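PDB 4E5T: mandelate racemase / muconate lactonizing enzyme, C-terminal domain protein from Labrenzia alexandrii, which is an uncharacterised magnesium-binding member of the enolase superfamily, probably acting on a carboxylate substrate by abstracting the proton next to the carboxylate. Local coordinates for residues V12-F26 against S342-L354. Numbering follows the deposited sequence.
Sequences VGNPPPRHGGRYFIF and SIRTFDGFFAELL
D347 OD1 is gripped by two nitrogens of R344, NE and NH2, each at 2.9 Å, both bonds lying close to the guanidinium plane. NE comes in on the syn side of the carboxylate, NH2 nearly along the C-O axis. Held flat in this way, and bent at chi3 (-40°), R344 turns its remaining nitrogen across to the loop 14-22, where NH1 lies 2.9 Å from H19 ND1, the imidazole and guanidinium planes 46° apart. P17 CG covers one face of the H19 ring, and I343 CG2 packs against H19 CB. That loop is shaped from within by the N14 amide: ND2 donates to G21 O in the carbonyl plane and to H19 O from above it. The two segments join the N-terminal capping domain to the C-terminal barrel of the enolase superfamily, the loop connecting strands 4-13 and 23-31 while 342-354 runs from a barrel strand into helix 349-352. As in relatives, where the corresponding loop helps to close the active site, this loop probably borders the site; the side chain of I343 is about 10 Å from the bound magnesium. Deeper in, F349 swings its CG anti to the backbone N (chi1 -159°) and receives P15 CD over one face, 3.6 Å from the ring centroid, with L353 CG on the opposite face and V12 CG1 at the edge. L353 CD1 reaches the ring edges of F24 and F26, while helix 321-332 supplies P321 against F26, F350 and L353.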
ATOM      1  N   VAL A  12      -4.640 -25.437 -42.507  1.00 30.83           N
ATOM      2  CA  VAL A  12      -4.183 -26.816 -42.634  1.00 37.27           C
ATOM      3  C   VAL A  12      -4.715 -27.684 -41.504  1.00 42.22           C
ATOM      4  O   VAL A  12      -4.380 -27.457 -40.345  1.00 53.46           O
ATOM      5  CB  VAL A  12      -2.632 -26.898 -42.582  1.00 41.74           C
ATOM      6  CG1 VAL A  12      -2.187 -28.343 -42.610  1.00 36.80           C
ATOM      7  CG2 VAL A  12      -1.995 -26.109 -43.724  1.00 32.26           C
ATOM      8  N   GLY A  13      -5.533 -28.678 -41.836  1.00 38.88           N
ATOM      9  CA  GLY A  13      -6.010 -29.633 -40.845  1.00 35.35           C
ATOM     10  C   GLY A  13      -4.886 -30.527 -40.347  1.00 40.10           C
ATOM     11  O   GLY A  13      -4.010 -30.915 -41.111  1.00 47.13           O
ATOM     12  N   ASN A  14      -4.901 -30.849 -39.061  1.00 41.85           N
ATOM     13  CA  ASN A  14      -3.844 -31.654 -38.451  1.00 38.82           C
ATOM     14  C   ASN A  14      -4.309 -33.097 -38.441  1.00 39.05           C
ATOM     15  O   ASN A  14      -5.400 -33.386 -37.985  1.00 52.72           O
ATOM     16  CB  ASN A  14      -3.579 -31.152 -37.024  1.00 42.27           C
ATOM     17  CG  ASN A  14      -2.287 -31.692 -36.415  1.00 47.26           C
ATOM     18  OD1 ASN A  14      -1.381 -32.147 -37.117  1.00 48.34           O
ATOM     19  ND2 ASN A  14      -2.199 -31.629 -35.088  1.00 45.43           N
ATOM     20  N   PRO A  15      -3.505 -34.011 -38.989  1.00 54.88           N
ATOM     21  CA  PRO A  15      -3.955 -35.409 -39.006  1.00 58.60           C
ATOM     22  C   PRO A  15      -3.753 -36.098 -37.660  1.00 58.38           C
ATOM     23  O   PRO A  15      -3.032 -35.574 -36.803  1.00 44.21           O
ATOM     24  CB  PRO A  15      -3.063 -36.054 -40.082  1.00 51.25           C
ATOM     25  CG  PRO A  15      -1.835 -35.217 -40.095  1.00 56.64           C
ATOM     26  CD  PRO A  15      -2.272 -33.810 -39.769  1.00 58.73           C
ATOM     27  N   PRO A  16      -4.409 -37.257 -37.474  1.00 71.21           N
ATOM     28  CA  PRO A  16      -4.162 -38.172 -36.357  1.00 67.44           C
ATOM     29  C   PRO A  16      -2.671 -38.346 -36.099  1.00 60.67           C
ATOM     30  O   PRO A  16      -1.914 -38.494 -37.056  1.00 56.33           O
ATOM     31  CB  PRO A  16      -4.758 -39.475 -36.865  1.00 57.13           C
ATOM     32  CG  PRO A  16      -5.941 -39.013 -37.652  1.00 61.64           C
ATOM     33  CD  PRO A  16      -5.538 -37.717 -38.307  1.00 65.60           C
ATOM     34  N   PRO A  17      -2.267 -38.352 -34.819  1.00 57.27           N
ATOM     35  CA  PRO A  17      -3.198 -38.357 -33.690  1.00 63.64           C
ATOM     36  C   PRO A  17      -3.574 -36.954 -33.229  1.00 61.19           C
ATOM     37  O   PRO A  17      -3.978 -36.789 -32.079  1.00 62.34           O
ATOM     38  CB  PRO A  17      -2.395 -39.064 -32.607  1.00 66.02           C
ATOM     39  CG  PRO A  17      -1.004 -38.597 -32.861  1.00 67.34           C
ATOM     40  CD  PRO A  17      -0.870 -38.398 -34.359  1.00 59.20           C
ATOM     41  N   ARG A  18      -3.429 -35.972 -34.116  1.00 60.36           N
ATOM     42  CA  ARG A  18      -3.862 -34.597 -33.867  1.00 63.34           C
ATOM     43  C   ARG A  18      -3.295 -33.979 -32.588  1.00 61.21           C
ATOM     44  O   ARG A  18      -3.978 -33.188 -31.931  1.00 54.54           O
ATOM     45  CB  ARG A  18      -5.399 -34.480 -33.879  1.00 62.06           C
ATOM     46  CG  ARG A  18      -6.057 -34.961 -35.174  1.00 74.26           C
ATOM     47  CD  ARG A  18      -7.552 -34.644 -35.237  1.00 74.99           C
ATOM     48  NE  ARG A  18      -8.301 -35.382 -34.228  1.00 84.79           N
ATOM     49  CZ  ARG A  18      -9.508 -35.043 -33.792  1.00 91.51           C
ATOM     50  NH1 ARG A  18     -10.117 -33.968 -34.275  1.00 95.25           N
ATOM     51  NH2 ARG A  18     -10.106 -35.780 -32.866  1.00 92.44           N
ATOM     52  N   HIS A  19      -2.064 -34.339 -32.226  1.00 57.07           N
ATOM     53  CA  HIS A  19      -1.387 -33.638 -31.140  1.00 55.55           C
ATOM     54  C   HIS A  19      -1.131 -32.212 -31.612  1.00 59.63           C
ATOM     55  O   HIS A  19      -0.817 -31.984 -32.782  1.00 52.30           O
ATOM     56  CB  HIS A  19      -0.071 -34.320 -30.745  1.00 51.94           C
ATOM     57  CG  HIS A  19      -0.241 -35.714 -30.227  1.00 54.24           C
ATOM     58  ND1 HIS A  19       0.788 -36.632 -30.211  1.00 50.65           N
ATOM     59  CD2 HIS A  19      -1.318 -36.352 -29.710  1.00 60.15           C
ATOM     60  CE1 HIS A  19       0.354 -37.775 -29.711  1.00 55.28           C
ATOM     61  NE2 HIS A  19      -0.922 -37.632 -29.398  1.00 61.21           N
ATOM     62  N   GLY A  20      -1.296 -31.252 -30.705  1.00 65.38           N
ATOM     63  CA  GLY A  20      -1.113 -29.849 -31.033  1.00 49.32           C
ATOM     64  C   GLY A  20      -2.352 -29.212 -31.628  1.00 38.88           C
ATOM     65  O   GLY A  20      -2.289 -28.105 -32.150  1.00 42.66           O
ATOM     66  N   GLY A  21      -3.478 -29.917 -31.569  1.00 33.89           N
ATOM     67  CA  GLY A  21      -4.747 -29.348 -31.990  1.00 43.66           C
ATOM     68  C   GLY A  21      -5.274 -29.650 -33.387  1.00 49.26           C
ATOM     69  O   GLY A  21      -4.645 -30.349 -34.179  1.00 48.99           O
ATOM     70  N   ARG A  22      -6.445 -29.094 -33.687  1.00 44.36           N
ATOM     71  CA  ARG A  22      -7.236 -29.518 -34.837  1.00 36.49           C
ATOM     72  C   ARG A  22      -6.778 -28.950 -36.177  1.00 36.61           C
ATOM     73  O   ARG A  22      -6.974 -29.584 -37.199  1.00 42.84           O
ATOM     74  CB  ARG A  22      -8.716 -29.173 -34.628  1.00 31.01           C
ATOM     75  CG  ARG A  22      -9.381 -29.888 -33.479  1.00 37.76           C
ATOM     76  CD  ARG A  22     -10.878 -29.633 -33.484  1.00 53.99           C
ATOM     77  NE  ARG A  22     -11.616 -30.722 -32.850  1.00 73.41           N
ATOM     78  CZ  ARG A  22     -12.086 -30.689 -31.608  1.00 75.32           C
ATOM     79  NH1 ARG A  22     -11.897 -29.604 -30.859  1.00 70.56           N
ATOM     80  NH2 ARG A  22     -12.749 -31.741 -31.119  1.00 68.29           N
ATOM     81  N   TYR A  23      -6.196 -27.755 -36.175  1.00 32.43           N
ATOM     82  CA  TYR A  23      -5.792 -27.106 -37.418  1.00 31.10           C
ATOM     83  C   TYR A  23      -4.719 -26.044 -37.173  1.00 33.60           C
ATOM     84  O   TYR A  23      -4.567 -25.568 -36.044  1.00 34.38           O
ATOM     85  CB  TYR A  23      -7.009 -26.485 -38.123  1.00 40.12           C
ATOM     86  CG  TYR A  23      -7.747 -25.403 -37.334  1.00 48.51           C
ATOM     87  CD1 TYR A  23      -7.302 -24.083 -37.337  1.00 47.87           C
ATOM     88  CD2 TYR A  23      -8.900 -25.698 -36.613  1.00 45.66           C
ATOM     89  CE1 TYR A  23      -7.968 -23.103 -36.629  1.00 55.01           C
ATOM     90  CE2 TYR A  23      -9.578 -24.714 -35.900  1.00 46.29           C
ATOM     91  CZ  TYR A  23      -9.112 -23.419 -35.909  1.00 52.58           C
ATOM     92  OH  TYR A  23      -9.772 -22.424 -35.209  1.00 46.73           O
ATOM     93  N   PHE A  24      -3.984 -25.681 -38.225  1.00 32.71           N
ATOM     94  CA  PHE A  24      -2.973 -24.624 -38.141  1.00 31.66           C
ATOM     95  C   PHE A  24      -3.311 -23.533 -39.130  1.00 38.20           C
ATOM     96  O   PHE A  24      -3.885 -23.818 -40.181  1.00 48.97           O
ATOM     97  CB  PHE A  24      -1.582 -25.148 -38.482  1.00 20.34           C
ATOM     98  CG  PHE A  24      -1.215 -26.396 -37.768  1.00 22.00           C
ATOM     99  CD1 PHE A  24      -1.560 -26.580 -36.445  1.00 30.65           C
ATOM    100  CD2 PHE A  24      -0.532 -27.403 -38.425  1.00 23.23           C
ATOM    101  CE1 PHE A  24      -1.227 -27.755 -35.783  1.00 43.70           C
ATOM    102  CE2 PHE A  24      -0.191 -28.570 -37.778  1.00 31.00           C
ATOM    103  CZ  PHE A  24      -0.538 -28.755 -36.454  1.00 41.74           C
ATOM    104  N   ILE A  25      -2.955 -22.287 -38.814  1.00 20.79           N
ATOM    105  CA  ILE A  25      -3.165 -21.213 -39.780  1.00 28.34           C
ATOM    106  C   ILE A  25      -1.847 -20.571 -40.226  1.00 28.58           C
ATOM    107  O   ILE A  25      -1.171 -19.895 -39.458  1.00 38.34           O
ATOM    108  CB  ILE A  25      -4.116 -20.128 -39.247  1.00 28.96           C
ATOM    109  CG1 ILE A  25      -5.399 -20.760 -38.717  1.00 30.28           C
ATOM    110  CG2 ILE A  25      -4.406 -19.115 -40.344  1.00 23.11           C
ATOM    111  CD1 ILE A  25      -6.415 -19.771 -38.203  1.00 26.74           C
ATOM    112  N   PHE A  26      -1.486 -20.771 -41.479  1.00 26.17           N
ATOM    113  CA  PHE A  26      -0.203 -20.281 -41.956  1.00 33.70           C
ATOM    114  C   PHE A  26      -0.389 -19.062 -42.834  1.00 30.08           C
ATOM    115  O   PHE A  26      -1.422 -18.901 -43.488  1.00 29.57           O
ATOM    116  CB  PHE A  26       0.529 -21.382 -42.729  1.00 37.32           C
ATOM    117  CG  PHE A  26       0.870 -22.590 -41.896  1.00 36.58           C
ATOM    118  CD1 PHE A  26       1.274 -22.454 -40.584  1.00 37.95           C
ATOM    119  CD2 PHE A  26       0.783 -23.860 -42.428  1.00 39.10           C
ATOM    120  CE1 PHE A  26       1.592 -23.565 -39.818  1.00 41.25           C
ATOM    121  CE2 PHE A  26       1.097 -24.976 -41.665  1.00 38.87           C
ATOM    122  CZ  PHE A  26       1.507 -24.823 -40.361  1.00 36.35           C
ATOM    123  N   SER A 342       7.395 -28.697 -26.666  1.00 41.16           N
ATOM    124  CA  SER A 342       7.477 -29.419 -27.925  1.00 40.16           C
ATOM    125  C   SER A 342       6.266 -30.312 -28.096  1.00 49.70           C
ATOM    126  O   SER A 342       5.683 -30.770 -27.111  1.00 57.03           O
ATOM    127  CB  SER A 342       8.724 -30.285 -27.950  1.00 41.84           C
ATOM    128  OG  SER A 342       9.826 -29.562 -27.459  1.00 55.25           O
ATOM    129  N   ILE A 343       5.890 -30.547 -29.350  1.00 44.91           N
ATOM    130  CA  ILE A 343       4.910 -31.575 -29.674  1.00 50.95           C
ATOM    131  C   ILE A 343       5.703 -32.869 -29.913  1.00 56.41           C
ATOM    132  O   ILE A 343       6.360 -33.007 -30.950  1.00 54.03           O
ATOM    133  CB  ILE A 343       4.060 -31.180 -30.919  1.00 31.94           C
ATOM    134  CG1 ILE A 343       3.619 -29.723 -30.825  1.00 36.43           C
ATOM    135  CG2 ILE A 343       2.808 -32.036 -31.029  1.00 28.04           C
ATOM    136  CD1 ILE A 343       2.564 -29.491 -29.734  1.00 45.63           C
ATOM    137  N   ARG A 344       5.648 -33.793 -28.943  1.00 57.16           N
ATOM    138  CA  ARG A 344       6.515 -34.978 -28.918  1.00 55.79           C
ATOM    139  C   ARG A 344       7.945 -34.538 -29.233  1.00 57.23           C
ATOM    140  O   ARG A 344       8.435 -33.587 -28.628  1.00 55.64           O
ATOM    141  CB  ARG A 344       6.027 -36.058 -29.889  1.00 58.77           C
ATOM    142  CG  ARG A 344       4.605 -36.596 -29.601  1.00 59.41           C
ATOM    143  CD  ARG A 344       4.038 -37.448 -30.777  1.00 50.80           C
ATOM    144  NE  ARG A 344       4.372 -36.886 -32.098  1.00 59.19           N
ATOM    145  CZ  ARG A 344       3.505 -36.344 -32.957  1.00 59.77           C
ATOM    146  NH1 ARG A 344       2.218 -36.278 -32.665  1.00 68.07           N
ATOM    147  NH2 ARG A 344       3.922 -35.873 -34.125  1.00 52.27           N
ATOM    148  N   THR A 345       8.599 -35.190 -30.194  1.00 64.43           N
ATOM    149  CA  THR A 345       9.946 -34.771 -30.632  1.00 59.98           C
ATOM    150  C   THR A 345       9.960 -34.051 -31.983  1.00 50.69           C
ATOM    151  O   THR A 345      10.887 -34.229 -32.766  1.00 46.58           O
ATOM    152  CB  THR A 345      10.949 -35.959 -30.734  1.00 36.63           C
ATOM    153  OG1 THR A 345      10.390 -37.020 -31.540  1.00 33.55           O
ATOM    154  CG2 THR A 345      11.331 -36.487 -29.349  1.00 31.18           C
ATOM    155  N   PHE A 346       8.929 -33.257 -32.253  1.00 46.77           N
ATOM    156  CA  PHE A 346       8.813 -32.513 -33.512  1.00 45.40           C
ATOM    157  C   PHE A 346       8.848 -33.356 -34.790  1.00 54.40           C
ATOM    158  O   PHE A 346       9.244 -32.871 -35.862  1.00 55.82           O
ATOM    159  CB  PHE A 346       9.833 -31.375 -33.564  1.00 39.53           C
ATOM    160  CG  PHE A 346       9.437 -30.193 -32.736  1.00 51.18           C
ATOM    161  CD1 PHE A 346       8.254 -29.516 -33.004  1.00 51.23           C
ATOM    162  CD2 PHE A 346      10.226 -29.765 -31.679  1.00 51.76           C
ATOM    163  CE1 PHE A 346       7.877 -28.432 -32.243  1.00 54.27           C
ATOM    164  CE2 PHE A 346       9.853 -28.676 -30.919  1.00 53.04           C
ATOM    165  CZ  PHE A 346       8.676 -28.008 -31.202  1.00 54.83           C
ATOM    166  N   ASP A 347       8.408 -34.606 -34.661  1.00 59.41           N
ATOM    167  CA  ASP A 347       8.360 -35.560 -35.766  1.00 63.03           C
ATOM    168  C   ASP A 347       7.014 -35.493 -36.481  1.00 66.38           C
ATOM    169  O   ASP A 347       6.270 -34.520 -36.320  1.00 73.13           O
ATOM    170  CB  ASP A 347       8.617 -36.988 -35.255  1.00 66.14           C
ATOM    171  CG  ASP A 347       7.759 -37.353 -34.039  1.00 76.25           C
ATOM    172  OD1 ASP A 347       6.611 -36.875 -33.936  1.00 74.64           O
ATOM    173  OD2 ASP A 347       8.237 -38.126 -33.177  1.00 85.92           O
ATOM    174  N   GLY A 348       6.709 -36.530 -37.262  1.00 57.24           N
ATOM    175  CA  GLY A 348       5.409 -36.677 -37.901  1.00 46.15           C
ATOM    176  C   GLY A 348       5.029 -35.491 -38.758  1.00 53.17           C
ATOM    177  O   GLY A 348       5.855 -34.964 -39.506  1.00 53.28           O
ATOM    178  N   PHE A 349       3.788 -35.035 -38.622  1.00 58.00           N
ATOM    179  CA  PHE A 349       3.305 -33.953 -39.469  1.00 52.22           C
ATOM    180  C   PHE A 349       4.093 -32.660 -39.263  1.00 51.54           C
ATOM    181  O   PHE A 349       4.155 -31.811 -40.154  1.00 57.76           O
ATOM    182  CB  PHE A 349       1.812 -33.732 -39.265  1.00 44.84           C
ATOM    183  CG  PHE A 349       1.146 -33.019 -40.406  1.00 43.01           C
ATOM    184  CD1 PHE A 349       1.265 -33.502 -41.694  1.00 26.19           C
ATOM    185  CD2 PHE A 349       0.396 -31.856 -40.189  1.00 45.71           C
ATOM    186  CE1 PHE A 349       0.649 -32.854 -42.755  1.00 31.80           C
ATOM    187  CE2 PHE A 349      -0.227 -31.202 -41.242  1.00 39.97           C
ATOM    188  CZ  PHE A 349      -0.096 -31.705 -42.535  1.00 39.15           C
ATOM    189  N   PHE A 350       4.726 -32.531 -38.103  1.00 39.70           N
ATOM    190  CA  PHE A 350       5.544 -31.357 -37.824  1.00 45.88           C
ATOM    191  C   PHE A 350       6.806 -31.277 -38.676  1.00 56.90           C
ATOM    192  O   PHE A 350       7.388 -30.210 -38.838  1.00 58.35           O
ATOM    193  CB  PHE A 350       5.866 -31.267 -36.328  1.00 51.66           C
ATOM    194  CG  PHE A 350       4.722 -30.763 -35.518  1.00 56.36           C
ATOM    195  CD1 PHE A 350       3.673 -31.604 -35.182  1.00 54.18           C
ATOM    196  CD2 PHE A 350       4.659 -29.434 -35.143  1.00 59.05           C
ATOM    197  CE1 PHE A 350       2.599 -31.136 -34.465  1.00 52.52           C
ATOM    198  CE2 PHE A 350       3.586 -28.962 -34.421  1.00 59.17           C
ATOM    199  CZ  PHE A 350       2.555 -29.820 -34.082  1.00 56.53           C
ATOM    200  N   ALA A 351       7.222 -32.407 -39.231  1.00 64.33           N
ATOM    201  CA  ALA A 351       8.403 -32.420 -40.075  1.00 48.30           C
ATOM    202  C   ALA A 351       7.976 -32.348 -41.524  1.00 44.42           C
ATOM    203  O   ALA A 351       8.660 -31.760 -42.346  1.00 52.94           O
ATOM    204  CB  ALA A 351       9.241 -33.659 -39.812  1.00 36.00           C
ATOM    205  N   GLU A 352       6.836 -32.943 -41.844  1.00 44.79           N
ATOM    206  CA  GLU A 352       6.382 -32.971 -43.231  1.00 49.98           C
ATOM    207  C   GLU A 352       6.057 -31.546 -43.702  1.00 48.46           C
ATOM    208  O   GLU A 352       6.369 -31.178 -44.835  1.00 50.94           O
ATOM    209  CB  GLU A 352       5.196 -33.939 -43.389  1.00 47.21           C
ATOM    210  CG  GLU A 352       4.713 -34.183 -44.817  1.00 51.49           C
ATOM    211  CD  GLU A 352       3.493 -35.107 -44.851  1.00 63.16           C
ATOM    212  OE1 GLU A 352       3.212 -35.727 -43.795  1.00 63.97           O
ATOM    213  OE2 GLU A 352       2.817 -35.209 -45.913  1.00 56.27           O
ATOM    214  N   LEU A 353       5.463 -30.745 -42.812  1.00 43.52           N
ATOM    215  CA  LEU A 353       5.152 -29.331 -43.094  1.00 45.06           C
ATOM    216  C   LEU A 353       6.388 -28.437 -43.308  1.00 36.61           C
ATOM    217  O   LEU A 353       6.306 -27.380 -43.921  1.00 32.92           O
ATOM    218  CB  LEU A 353       4.227 -28.728 -42.015  1.00 27.85           C
ATOM    219  CG  LEU A 353       2.732 -29.059 -42.129  1.00 38.06           C
ATOM    220  CD1 LEU A 353       1.982 -28.615 -40.885  1.00 46.75           C
ATOM    221  CD2 LEU A 353       2.091 -28.461 -43.377  1.00 27.60           C
ATOM    222  N   LEU A 354       7.531 -28.871 -42.805  1.00 29.94           N
ATOM    223  CA  LEU A 354       8.777 -28.168 -43.058  1.00 34.23           C
ATOM    224  C   LEU A 354       9.623 -28.750 -44.233  1.00 50.16           C
ATOM    225  O   LEU A 354       9.489 -29.905 -44.639  1.00 47.40           O
ATOM    226  CB  LEU A 354       9.585 -28.059 -41.761  1.00 32.90           C
ATOM    227  CG  LEU A 354       8.808 -27.309 -40.681  1.00 32.30           C
ATOM    228  CD1 LEU A 354       9.673 -27.058 -39.464  1.00 21.95           C
ATOM    229  CD2 LEU A 354       8.265 -26.000 -41.247  1.00 33.77           C
TER